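Local atomic coordinates of capsid polyprotein (Turkey astrovirus 2, PDB entry 3TS3), a protein that probably self-assembles into the icosahedral shell of the virus, this piece being the P2 globular domain that projects from it as the capsid spike. Residues Pro15-Asn20 / Val26-Thr31; Glu24-Ser27 / Gly32-Cys35; Asn150-Ala155 / Ser170-Pro175. All blocks are in the same frame, centred on the assembly; numbering follows the deposited sequence.

Contact 1: residues Pro15-Asn20 / Val26-Thr31; sequences PYFVYN and VSTTET. With SO4 (sulfate ion), chain I.
F17 turns its ring obliquely to T28, whose methyl CG2 comes within 4.2 Å of F17 CD1; a second ring, that of F34, also meets F17. The Y19 ring stands apart from the contact, its side chain leaving the backbone on the side away from V26-T31. One face of this ring is covered by P15, with P15 CD 3.8 Å above the plane over the centre of the Y19 ring, while Y19 OH bonds to the carbonyl of M99 and P5 of the second subunit packs against the same side chain. The weight of the contact falls on two valines. V18 CG1 lies anti to the backbone N (chi1 -176°), which brings it to 3.6 Å from V26 CB, and the other branch, V18 CG2, meets T28 CG2 at 3.9 Å. T28 sends its hydroxyl elsewhere, to E114 and the backbone N of A116. Beside the valines, V26 N donates to V18 O over 2.9 Å; the bond is nearly straight (163°), although the donor stands 38° out of the carbonyl plane. The reciprocal link runs through a water, which accepts from V18 N at 3.0 Å and probably donates to V26 O at 2.8 Å. V18 and V26 thus resemble an antiparallel hydrogen-bonded pair with one rung opened by solvent, within the loop region that precedes strand 34-37. Farther along, S27 OG accepts from T29 N in an ST turn and donates to sulfate O3 over 2.7 Å, with T29 OG1 adding a weak bond to the same oxygen. The anion probably came from the crystallisation liquor. The direct bond thus serves V26 N-H and V18 C=O, the water takes up V18 N-H and probably V26 C=O, and the valine branches supply the apolar cover.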
ATOM      1  N   PRO C  15     -15.047  15.036  -6.657  1.00  9.59           N
ATOM      2  CA  PRO C  15     -16.518  14.992  -6.680  1.00  9.76           C
ATOM      3  C   PRO C  15     -17.239  14.136  -5.630  1.00 10.01           C
ATOM      4  O   PRO C  15     -18.305  14.518  -5.168  1.00 10.85           O
ATOM      5  CB  PRO C  15     -16.834  14.523  -8.098  1.00  9.91           C
ATOM      6  CG  PRO C  15     -15.658  13.750  -8.515  1.00  9.23           C
ATOM      7  CD  PRO C  15     -14.465  14.353  -7.824  1.00 10.12           C
ATOM      8  N   TYR C  16     -16.672  12.986  -5.299  1.00  9.55           N
ATOM      9  CA  TYR C  16     -17.292  12.053  -4.364  1.00  9.29           C
ATOM     10  C   TYR C  16     -16.217  11.328  -3.578  1.00  8.82           C
ATOM     11  O   TYR C  16     -15.053  11.416  -3.909  1.00  9.01           O
ATOM     12  CB  TYR C  16     -18.187  11.042  -5.100  1.00 10.14           C
ATOM     13  CG  TYR C  16     -19.273  11.698  -5.915  1.00  9.99           C
ATOM     14  CD1 TYR C  16     -19.137  11.847  -7.277  1.00  9.78           C
ATOM     15  CD2 TYR C  16     -20.414  12.203  -5.310  1.00 12.30           C
ATOM     16  CE1 TYR C  16     -20.107  12.454  -8.023  1.00 12.37           C
ATOM     17  CE2 TYR C  16     -21.393  12.811  -6.055  1.00 12.80           C
ATOM     18  CZ  TYR C  16     -21.229  12.937  -7.410  1.00 13.15           C
ATOM     19  OH  TYR C  16     -22.183  13.552  -8.183  1.00 16.67           O
ATOM     20  N   PHE C  17     -16.626  10.591  -2.553  1.00  8.06           N
ATOM     21  CA  PHE C  17     -15.668   9.872  -1.730  1.00  8.31           C
ATOM     22  C   PHE C  17     -14.915   8.906  -2.653  1.00  8.26           C
ATOM     23  O   PHE C  17     -13.689   8.862  -2.635  1.00  8.02           O
ATOM     24  CB  PHE C  17     -16.442   9.101  -0.645  1.00  7.94           C
ATOM     25  CG  PHE C  17     -15.588   8.554   0.475  1.00  8.21           C
ATOM     26  CD1 PHE C  17     -14.665   7.566   0.242  1.00  7.76           C
ATOM     27  CD2 PHE C  17     -15.758   9.007   1.765  1.00  9.02           C
ATOM     28  CE1 PHE C  17     -13.911   7.059   1.269  1.00  8.14           C
ATOM     29  CE2 PHE C  17     -15.005   8.504   2.798  1.00  9.05           C
ATOM     30  CZ  PHE C  17     -14.079   7.530   2.551  1.00  7.79           C
ATOM     31  N   VAL C  18     -15.656   8.159  -3.471  1.00  8.49           N
ATOM     32  CA  VAL C  18     -15.066   7.316  -4.502  1.00  8.80           C
ATOM     33  C   VAL C  18     -15.721   7.702  -5.820  1.00  8.72           C
ATOM     34  O   VAL C  18     -16.930   7.808  -5.892  1.00  9.18           O
ATOM     35  CB  VAL C  18     -15.313   5.820  -4.245  1.00  8.33           C
ATOM     36  CG1 VAL C  18     -14.598   4.963  -5.307  1.00  9.57           C
ATOM     37  CG2 VAL C  18     -14.886   5.440  -2.844  1.00 10.17           C
ATOM     38  N   TYR C  19     -14.915   7.930  -6.845  1.00  8.39           N
ATOM     39  CA  TYR C  19     -15.435   8.336  -8.142  1.00  8.68           C
ATOM     40  C   TYR C  19     -14.677   7.677  -9.290  1.00  9.19           C
ATOM     41  O   TYR C  19     -13.577   7.183  -9.122  1.00  8.87           O
ATOM     42  CB  TYR C  19     -15.413   9.866  -8.271  1.00  8.59           C
ATOM     43  CG  TYR C  19     -14.035  10.448  -8.096  1.00  7.76           C
ATOM     44  CD1 TYR C  19     -13.510  10.679  -6.836  1.00  7.94           C
ATOM     45  CD2 TYR C  19     -13.251  10.741  -9.193  1.00  7.73           C
ATOM     46  CE1 TYR C  19     -12.243  11.183  -6.681  1.00  9.42           C
ATOM     47  CE2 TYR C  19     -11.980  11.244  -9.046  1.00  9.16           C
ATOM     48  CZ  TYR C  19     -11.483  11.463  -7.783  1.00  9.24           C
ATOM     49  OH  TYR C  19     -10.221  11.967  -7.621  1.00  9.96           O
ATOM     50  N   ASN C  20     -15.303   7.653 -10.456  1.00  9.13           N
ATOM     51  CA  ASN C  20     -14.681   7.103 -11.655  1.00  9.89           C
ATOM     52  C   ASN C  20     -14.116   8.174 -12.596  1.00 10.04           C
ATOM     53  O   ASN C  20     -14.213   9.358 -12.318  1.00 10.11           O
ATOM     54  CB  ASN C  20     -15.593   6.091 -12.363  1.00  9.69           C
ATOM     55  CG  ASN C  20     -16.804   6.725 -13.013  1.00 10.35           C
ATOM     56  OD1 ASN C  20     -16.835   7.915 -13.271  1.00 10.30           O
ATOM     57  ND2 ASN C  20     -17.801   5.902 -13.307  1.00 12.24           N
ATOM     58  N   VAL C  26     -19.177   6.453  -7.090  1.00 10.83           N
ATOM     59  CA  VAL C  26     -19.132   5.018  -6.899  1.00 11.11           C
ATOM     60  C   VAL C  26     -19.574   4.809  -5.459  1.00 11.61           C
ATOM     61  O   VAL C  26     -18.972   5.333  -4.549  1.00 12.01           O
ATOM     62  CB  VAL C  26     -17.717   4.461  -7.124  1.00 10.64           C
ATOM     63  CG1 VAL C  26     -17.655   2.974  -6.773  1.00 11.12           C
ATOM     64  CG2 VAL C  26     -17.311   4.666  -8.571  1.00 10.53           C
ATOM     65  N   SER C  27     -20.638   4.052  -5.254  1.00 12.05           N
ATOM     66  CA  SER C  27     -21.156   3.876  -3.905  1.00 12.97           C
ATOM     67  C   SER C  27     -20.201   3.121  -2.997  1.00 13.06           C
ATOM     68  O   SER C  27     -19.514   2.219  -3.436  1.00 13.67           O
ATOM     69  CB  SER C  27     -22.503   3.161  -3.917  1.00 13.43           C
ATOM     70  OG  SER C  27     -22.936   2.928  -2.594  1.00 15.05           O
ATOM     71  N   THR C  28     -20.207   3.489  -1.722  1.00 13.43           N
ATOM     72  CA  THR C  28     -19.349   2.868  -0.719  1.00 13.79           C
ATOM     73  C   THR C  28     -20.020   1.706   0.014  1.00 14.66           C
ATOM     74  O   THR C  28     -19.506   1.227   1.003  1.00 14.47           O
ATOM     75  CB  THR C  28     -18.800   3.882   0.305  1.00 13.72           C
ATOM     76  OG1 THR C  28     -19.879   4.559   0.959  1.00 13.63           O
ATOM     77  CG2 THR C  28     -17.906   4.897  -0.382  1.00 13.40           C
ATOM     78  N   THR C  29     -21.174   1.267  -0.477  1.00 15.48           N
ATOM     79  CA  THR C  29     -21.859   0.138   0.135  1.00 16.97           C
ATOM     80  C   THR C  29     -21.066  -1.156   0.056  1.00 16.61           C
ATOM     81  O   THR C  29     -21.054  -1.924   1.006  1.00 17.13           O
ATOM     82  CB  THR C  29     -23.206  -0.141  -0.520  1.00 17.37           C
ATOM     83  OG1 THR C  29     -24.040   1.003  -0.401  1.00 20.82           O
ATOM     84  CG2 THR C  29     -23.877  -1.306   0.174  1.00 18.92           C
ATOM     85  N   GLU C  30     -20.439  -1.411  -1.086  1.00 16.19           N
ATOM     86  CA  GLU C  30     -19.672  -2.637  -1.265  1.00 15.79           C
ATOM     87  C   GLU C  30     -18.303  -2.626  -0.614  1.00 14.25           C
ATOM     88  O   GLU C  30     -17.625  -1.606  -0.556  1.00 13.75           O
ATOM     89  CB  GLU C  30     -19.426  -2.980  -2.741  1.00 16.86           C
ATOM     90  CG  GLU C  30     -20.511  -2.703  -3.737  1.00 21.44           C
ATOM     91  CD  GLU C  30     -19.921  -2.547  -5.138  1.00 25.96           C
ATOM     92  OE1 GLU C  30     -19.007  -3.327  -5.498  1.00 28.69           O
ATOM     93  OE2 GLU C  30     -20.344  -1.631  -5.871  1.00 28.65           O
ATOM     94  N   THR C  31     -17.882  -3.809  -0.213  1.00 12.64           N
ATOM     95  CA  THR C  31     -16.546  -4.040   0.259  1.00 11.54           C
ATOM     96  C   THR C  31     -15.568  -3.786  -0.884  1.00 11.24           C
ATOM     97  O   THR C  31     -15.858  -4.059  -2.038  1.00 11.42           O
ATOM     98  CB  THR C  31     -16.402  -5.510   0.693  1.00 11.43           C
ATOM     99  OG1 THR C  31     -16.906  -5.671   2.022  1.00 11.38           O
ATOM    100  CG2 THR C  31     -14.958  -5.964   0.628  1.00 10.84           C
TER
HETATM  101  S   SO4 I   5     -26.158   4.245  -2.283  1.00 26.13           S
HETATM  102  O1  SO4 I   5     -27.522   4.164  -1.752  1.00 28.73           O
HETATM  103  O2  SO4 I   5     -25.327   5.020  -1.373  1.00 28.44           O
HETATM  104  O3  SO4 I   5     -25.633   2.889  -2.419  1.00 28.98           O
HETATM  105  O4  SO4 I   5     -26.186   4.875  -3.601  1.00 27.58           O
HETATM  106  O   HOH W   1     -18.577   7.728  -3.128  1.00 11.88           O

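Contact 2: residues Glu24-Ser27 / Gly32-Cys35; sequences ERVS and GVFC. With SO4 (sulfate ion), chain I.
V26 and V33 press together through their CG1 methyls, the apolar centre of this small contact. V26 CG1 lies 3.4 Å from V33 CG1, closer than methyl carbons normally come, but V33 was modelled in two conformers and only one of them is considered here, so any strain is doubtful. V33 CG1 is anti to its own backbone N (chi1 176°), and from there the two branches straddle the end of a peptide group: V33 CG2 stands 3.6 Å from S27 O and V33 CG1 3.7 Å from S27 O. The valines themselves are buried, and V18 also packs against V33. From V33 the chain runs directly into strand 34-37, which lies between strands 87-90 and 187-189 in the large antiparallel sheet of the spike domain; N189 bonds to the backbone there, at F34 N and more weakly at V33 N. The packing therefore joins the loop holding E24-S27 to the entry of a sheet strand. On the far side from V33, the same loop is open and polar. R25 runs out extended from CG to NE, well removed from G32-C35, and presents the end of its guanidinium to the sulfate. R25 NH1 donates to sulfate O4 at 2.9 Å with an angle of 166°, and R25 NH2 donates to sulfate O2 at 2.7 Å, somewhat more bent at 154°. The sulfur lies in the guanidinium plane at its edge, and S27 CA covers one face, 3.7 Å above the plane and offset toward the rim. The remaining guanidinium nitrogen, R25 NE, forms a salt bridge with E114.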
ATOM      1  N   GLU C  24     -18.307  10.218 -12.095  1.00 11.63           N
ATOM      2  CA  GLU C  24     -19.488   9.631 -11.467  1.00 11.55           C
ATOM      3  C   GLU C  24     -19.216   9.044 -10.085  1.00 11.29           C
ATOM      4  O   GLU C  24     -18.142   8.540  -9.824  1.00 11.29           O
ATOM      5  CB  GLU C  24     -20.089   8.560 -12.377  1.00 11.64           C
ATOM      6  CG  GLU C  24     -20.585   9.114 -13.691  1.00 11.74           C
ATOM      7  CD  GLU C  24     -20.583   8.089 -14.800  1.00 13.19           C
ATOM      8  OE1 GLU C  24     -20.158   6.954 -14.563  1.00 13.49           O
ATOM      9  OE2 GLU C  24     -21.003   8.433 -15.916  1.00 14.16           O
ATOM     10  N   ARG C  25     -20.217   9.093  -9.217  1.00 11.05           N
ATOM     11  CA  ARG C  25     -20.089   8.539  -7.879  1.00 10.96           C
ATOM     12  C   ARG C  25     -20.042   7.021  -7.915  1.00 11.26           C
ATOM     13  O   ARG C  25     -20.771   6.394  -8.664  1.00 11.54           O
ATOM     14  CB  ARG C  25     -21.261   8.976  -6.997  1.00 10.77           C
ATOM     15  CG  ARG C  25     -21.206   8.407  -5.586  1.00 11.96           C
ATOM     16  CD  ARG C  25     -22.325   8.940  -4.698  1.00 13.67           C
ATOM     17  NE  ARG C  25     -22.394   8.180  -3.459  1.00 13.16           N
ATOM     18  CZ  ARG C  25     -23.217   7.163  -3.242  1.00 13.35           C
ATOM     19  NH1 ARG C  25     -24.071   6.785  -4.174  1.00 14.11           N
ATOM     20  NH2 ARG C  25     -23.185   6.522  -2.088  1.00 13.97           N
ATOM     21  N   VAL C  26     -19.177   6.453  -7.090  1.00 10.83           N
ATOM     22  CA  VAL C  26     -19.132   5.018  -6.899  1.00 11.11           C
ATOM     23  C   VAL C  26     -19.574   4.809  -5.459  1.00 11.61           C
ATOM     24  O   VAL C  26     -18.972   5.333  -4.549  1.00 12.01           O
ATOM     25  CB  VAL C  26     -17.717   4.461  -7.124  1.00 10.64           C
ATOM     26  CG1 VAL C  26     -17.655   2.974  -6.773  1.00 11.12           C
ATOM     27  CG2 VAL C  26     -17.311   4.666  -8.571  1.00 10.53           C
ATOM     28  N   SER C  27     -20.638   4.052  -5.254  1.00 12.05           N
ATOM     29  CA  SER C  27     -21.156   3.876  -3.905  1.00 12.97           C
ATOM     30  C   SER C  27     -20.201   3.121  -2.997  1.00 13.06           C
ATOM     31  O   SER C  27     -19.514   2.219  -3.436  1.00 13.67           O
ATOM     32  CB  SER C  27     -22.503   3.161  -3.917  1.00 13.43           C
ATOM     33  OG  SER C  27     -22.936   2.928  -2.594  1.00 15.05           O
ATOM     34  N   GLY C  32     -14.403  -3.255  -0.546  1.00  9.87           N
ATOM     35  CA  GLY C  32     -13.324  -3.079  -1.502  1.00  9.53           C
ATOM     36  C   GLY C  32     -13.418  -1.971  -2.529  1.00  8.77           C
ATOM     37  O   GLY C  32     -12.740  -2.033  -3.539  1.00  8.70           O
ATOM     38  N   VAL C  33     -14.233  -0.958  -2.257  1.00  8.69           N
ATOM     39  CA  VAL C  33     -14.341   0.171  -3.240  0.50  8.75           C
ATOM     40  C   VAL C  33     -13.279   1.266  -2.980  1.00  8.20           C
ATOM     41  O   VAL C  33     -12.931   1.964  -3.920  1.00  8.09           O
ATOM     42  CB  VAL C  33     -15.748   0.808  -3.128  0.50  8.92           C
ATOM     43  CG1 VAL C  33     -15.863   1.998  -4.034  0.50  9.95           C
ATOM     44  CG2 VAL C  33     -16.830  -0.219  -3.470  0.50  9.91           C
ATOM     45  N   PHE C  34     -12.666   1.238  -1.804  1.00  7.48           N
ATOM     46  CA  PHE C  34     -11.474   2.057  -1.582  1.00  7.29           C
ATOM     47  C   PHE C  34     -10.424   1.378  -0.707  1.00  7.16           C
ATOM     48  O   PHE C  34     -10.735   0.570   0.155  1.00  6.81           O
ATOM     49  CB  PHE C  34     -11.786   3.467  -1.099  1.00  7.37           C
ATOM     50  CG  PHE C  34     -12.516   3.523   0.210  1.00  7.07           C
ATOM     51  CD1 PHE C  34     -11.830   3.647   1.404  1.00  7.99           C
ATOM     52  CD2 PHE C  34     -13.890   3.509   0.240  1.00  8.79           C
ATOM     53  CE1 PHE C  34     -12.507   3.725   2.597  1.00  9.43           C
ATOM     54  CE2 PHE C  34     -14.562   3.587   1.434  1.00  7.99           C
ATOM     55  CZ  PHE C  34     -13.871   3.697   2.606  1.00  9.16           C
ATOM     56  N   CYS C  35      -9.173   1.736  -0.953  1.00  7.28           N
ATOM     57  CA  CYS C  35      -8.039   1.187  -0.253  1.00  7.39           C
ATOM     58  C   CYS C  35      -7.223   2.300   0.392  1.00  7.28           C
ATOM     59  O   CYS C  35      -6.867   3.260  -0.270  1.00  7.51           O
ATOM     60  CB  CYS C  35      -7.169   0.427  -1.255  1.00  7.30           C
ATOM     61  SG  CYS C  35      -5.521  -0.021  -0.667  1.00  8.90           S
TER
HETATM   62  S   SO4 I   5     -26.158   4.245  -2.283  1.00 26.13           S
HETATM   63  O1  SO4 I   5     -27.522   4.164  -1.752  1.00 28.73           O
HETATM   64  O2  SO4 I   5     -25.327   5.020  -1.373  1.00 28.44           O
HETATM   65  O3  SO4 I   5     -25.633   2.889  -2.419  1.00 28.98           O
HETATM   66  O4  SO4 I   5     -26.186   4.875  -3.601  1.00 27.58           O

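Contact 3: residues Asn150-Ala155 / Ser170-Pro175; sequences NGRRAA and STTEDP
S170 OG is held by two nitrogens of one side chain: R152 NH2 donates to S170 OG over 2.8 Å (145°), and R152 NE donates to S170 OG over 3.0 Å (141°). The hydroxyl oxygen sits in the guanidinium plane at the NE-NH2 side, so R152 approaches side-on with both bonds bent onto a single atom. An arginine chain extended from CG to NE makes the reach across. R152 NE also has a weak bond to S170 O at 3.2 Å, and T172 CG2 comes obliquely to R152 NH1 at 3.8 Å. Nearby, a water accepts from S170 N at 2.9 Å and donates to R153 O at 2.9 Å. These links tie together the open end of the beta hairpin formed by strands 153-159 and 164-171, just beyond the backbone pairing of A155 with F168; D148 OD1 accepts from the backbone N of R152 in the turn before strand 153-159. With two donors bound, the serine oxygen acts here as acceptor, and the nearby positive charge would probably polarise its hydroxyl, while the paired bonds probably restrict how the guanidinium can turn.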
ATOM      1  N   ASN C 150      -5.603  -9.717   5.310  1.00  9.37           N
ATOM      2  CA  ASN C 150      -5.846 -11.013   5.939  1.00  9.49           C
ATOM      3  C   ASN C 150      -7.264 -11.134   6.466  1.00  9.37           C
ATOM      4  O   ASN C 150      -7.615 -12.140   7.059  1.00  9.98           O
ATOM      5  CB  ASN C 150      -4.878 -11.258   7.094  1.00  9.22           C
ATOM      6  CG  ASN C 150      -3.455 -11.411   6.640  1.00  9.82           C
ATOM      7  OD1 ASN C 150      -3.186 -11.957   5.584  1.00 11.38           O
ATOM      8  ND2 ASN C 150      -2.533 -10.924   7.451  1.00 11.45           N
ATOM      9  N   GLY C 151      -8.080 -10.110   6.246  1.00  8.77           N
ATOM     10  CA  GLY C 151      -9.425 -10.109   6.792  1.00  8.62           C
ATOM     11  C   GLY C 151      -9.519  -9.795   8.279  1.00  8.15           C
ATOM     12  O   GLY C 151     -10.459 -10.194   8.940  1.00  8.54           O
ATOM     13  N   ARG C 152      -8.542  -9.062   8.797  1.00  8.40           N
ATOM     14  CA  ARG C 152      -8.562  -8.667  10.198  1.00  8.37           C
ATOM     15  C   ARG C 152      -9.232  -7.307  10.271  1.00  8.63           C
ATOM     16  O   ARG C 152      -8.700  -6.317   9.786  1.00  8.79           O
ATOM     17  CB  ARG C 152      -7.142  -8.571  10.738  1.00  8.08           C
ATOM     18  CG  ARG C 152      -7.067  -8.443  12.246  1.00  8.34           C
ATOM     19  CD  ARG C 152      -5.639  -8.303  12.715  1.00  8.41           C
ATOM     20  NE  ARG C 152      -5.528  -8.424  14.165  1.00  8.81           N
ATOM     21  CZ  ARG C 152      -5.376  -9.569  14.816  1.00  9.06           C
ATOM     22  NH1 ARG C 152      -5.319 -10.721  14.163  1.00 10.50           N
ATOM     23  NH2 ARG C 152      -5.289  -9.555  16.134  1.00 10.13           N
ATOM     24  N   ARG C 153     -10.409  -7.287  10.881  1.00  8.49           N
ATOM     25  CA  ARG C 153     -11.238  -6.098  10.961  1.00  8.88           C
ATOM     26  C   ARG C 153     -10.558  -4.992  11.754  1.00  8.42           C
ATOM     27  O   ARG C 153      -9.873  -5.240  12.739  1.00  8.54           O
ATOM     28  CB  ARG C 153     -12.593  -6.432  11.592  1.00  9.51           C
ATOM     29  CG  ARG C 153     -13.685  -5.372  11.412  1.00 11.95           C
ATOM     30  CD  ARG C 153     -14.599  -5.790  10.301  1.00 12.78           C
ATOM     31  NE  ARG C 153     -15.754  -4.930  10.050  1.00 11.41           N
ATOM     32  CZ  ARG C 153     -17.012  -5.302  10.246  1.00 11.51           C
ATOM     33  NH1 ARG C 153     -17.284  -6.499  10.745  1.00 12.60           N
ATOM     34  NH2 ARG C 153     -17.998  -4.479   9.936  1.00 11.39           N
ATOM     35  N   ALA C 154     -10.786  -3.765  11.293  1.00  7.86           N
ATOM     36  CA  ALA C 154     -10.166  -2.561  11.834  1.00  8.46           C
ATOM     37  C   ALA C 154     -11.074  -1.357  11.614  1.00  8.04           C
ATOM     38  O   ALA C 154     -12.107  -1.467  10.988  1.00  8.22           O
ATOM     39  CB  ALA C 154      -8.817  -2.322  11.182  1.00  8.51           C
ATOM     40  N   ALA C 155     -10.683  -0.212  12.150  1.00  8.18           N
ATOM     41  CA  ALA C 155     -11.474   0.988  11.982  1.00  8.33           C
ATOM     42  C   ALA C 155     -10.626   2.176  11.584  1.00  7.88           C
ATOM     43  O   ALA C 155      -9.532   2.343  12.081  1.00  8.74           O
ATOM     44  CB  ALA C 155     -12.224   1.303  13.262  1.00  8.64           C
ATOM     45  N   SER C 170      -5.528  -4.077  15.765  1.00  7.49           N
ATOM     46  CA  SER C 170      -4.712  -4.877  16.661  1.00  7.52           C
ATOM     47  C   SER C 170      -3.656  -5.653  15.880  1.00  8.10           C
ATOM     48  O   SER C 170      -3.768  -5.824  14.680  1.00  8.31           O
ATOM     49  CB  SER C 170      -5.568  -5.851  17.473  1.00  7.61           C
ATOM     50  OG  SER C 170      -6.091  -6.873  16.649  1.00  7.32           O
ATOM     51  N   THR C 171      -2.631  -6.102  16.590  1.00  8.24           N
ATOM     52  CA  THR C 171      -1.615  -6.978  16.037  1.00  8.71           C
ATOM     53  C   THR C 171      -1.505  -8.197  16.946  1.00  9.24           C
ATOM     54  O   THR C 171      -1.856  -8.133  18.114  1.00  9.25           O
ATOM     55  CB  THR C 171      -0.226  -6.304  15.904  1.00  8.54           C
ATOM     56  OG1 THR C 171       0.148  -5.694  17.140  1.00  9.32           O
ATOM     57  CG2 THR C 171      -0.241  -5.250  14.817  1.00  9.00           C
ATOM     58  N   THR C 172      -1.065  -9.311  16.378  1.00  9.74           N
ATOM     59  CA  THR C 172      -0.889 -10.554  17.122  1.00 10.54           C
ATOM     60  C   THR C 172       0.236 -10.478  18.149  1.00 10.83           C
ATOM     61  O   THR C 172       0.228 -11.198  19.134  1.00 11.45           O
ATOM     62  CB  THR C 172      -0.662 -11.737  16.194  1.00 10.85           C
ATOM     63  OG1 THR C 172       0.478 -11.474  15.376  1.00 12.91           O
ATOM     64  CG2 THR C 172      -1.873 -11.960  15.325  1.00 11.54           C
ATOM     65  N   GLU C 173       1.213  -9.613  17.896  1.00 10.85           N
ATOM     66  CA  GLU C 173       2.383  -9.485  18.755  1.00 11.08           C
ATOM     67  C   GLU C 173       2.813  -8.027  18.866  1.00 10.81           C
ATOM     68  O   GLU C 173       2.309  -7.163  18.151  1.00 10.15           O
ATOM     69  CB  GLU C 173       3.555 -10.351  18.259  1.00 11.31           C
ATOM     70  CG  GLU C 173       3.251 -11.849  18.119  1.00 12.94           C
ATOM     71  CD  GLU C 173       2.942 -12.534  19.436  1.00 15.32           C
ATOM     72  OE1 GLU C 173       3.213 -11.963  20.503  1.00 16.15           O
ATOM     73  OE2 GLU C 173       2.409 -13.652  19.393  1.00 16.67           O
ATOM     74  N   ASP C 174       3.754  -7.775  19.767  1.00 10.92           N
ATOM     75  CA  ASP C 174       4.252  -6.432  20.037  1.00 10.77           C
ATOM     76  C   ASP C 174       4.820  -5.861  18.740  1.00 10.50           C
ATOM     77  O   ASP C 174       5.665  -6.478  18.123  1.00 10.96           O
ATOM     78  CB  ASP C 174       5.371  -6.585  21.074  1.00 10.56           C
ATOM     79  CG  ASP C 174       5.939  -5.269  21.564  1.00 11.60           C
ATOM     80  OD1 ASP C 174       5.545  -4.209  21.069  1.00 11.89           O
ATOM     81  OD2 ASP C 174       6.789  -5.312  22.473  1.00 12.80           O
ATOM     82  N   PRO C 175       4.341  -4.689  18.331  1.00 10.02           N
ATOM     83  CA  PRO C 175       4.845  -4.024  17.123  1.00 10.34           C
ATOM     84  C   PRO C 175       6.222  -3.414  17.369  1.00 10.86           C
ATOM     85  O   PRO C 175       6.895  -3.001  16.437  1.00 10.60           O
ATOM     86  CB  PRO C 175       3.801  -2.938  16.857  1.00  9.87           C
ATOM     87  CG  PRO C 175       3.220  -2.643  18.191  1.00  9.73           C
ATOM     88  CD  PRO C 175       3.202  -3.963  18.919  1.00  9.60           C
TER
HETATM   89  O   HOH W   2      -7.202  -5.289  13.778  1.00  9.22           O

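Contacts 1 and 2 are neighbours, with centres about 3 Å apart; they share V26 and S27 and join parts of the loop before strand 34-37, contact 2 reaching the strand's start. Both are buried apolar packing, V26 meeting V18 in one and V33 in the other, and both have a polar outer side where the same sulfate binds. Contact 1 adds a direct and a water-mediated backbone link, whereas contact 2 relies on side-chain methyls. Contact 3 lies across the centre of the chain, about 25 Å from contact 1 between centres, and is only partly buried. Its chemistry is mainly polar, arginine to serine, at the end of a hairpin in the antiparallel sheet that contact 2 reaches.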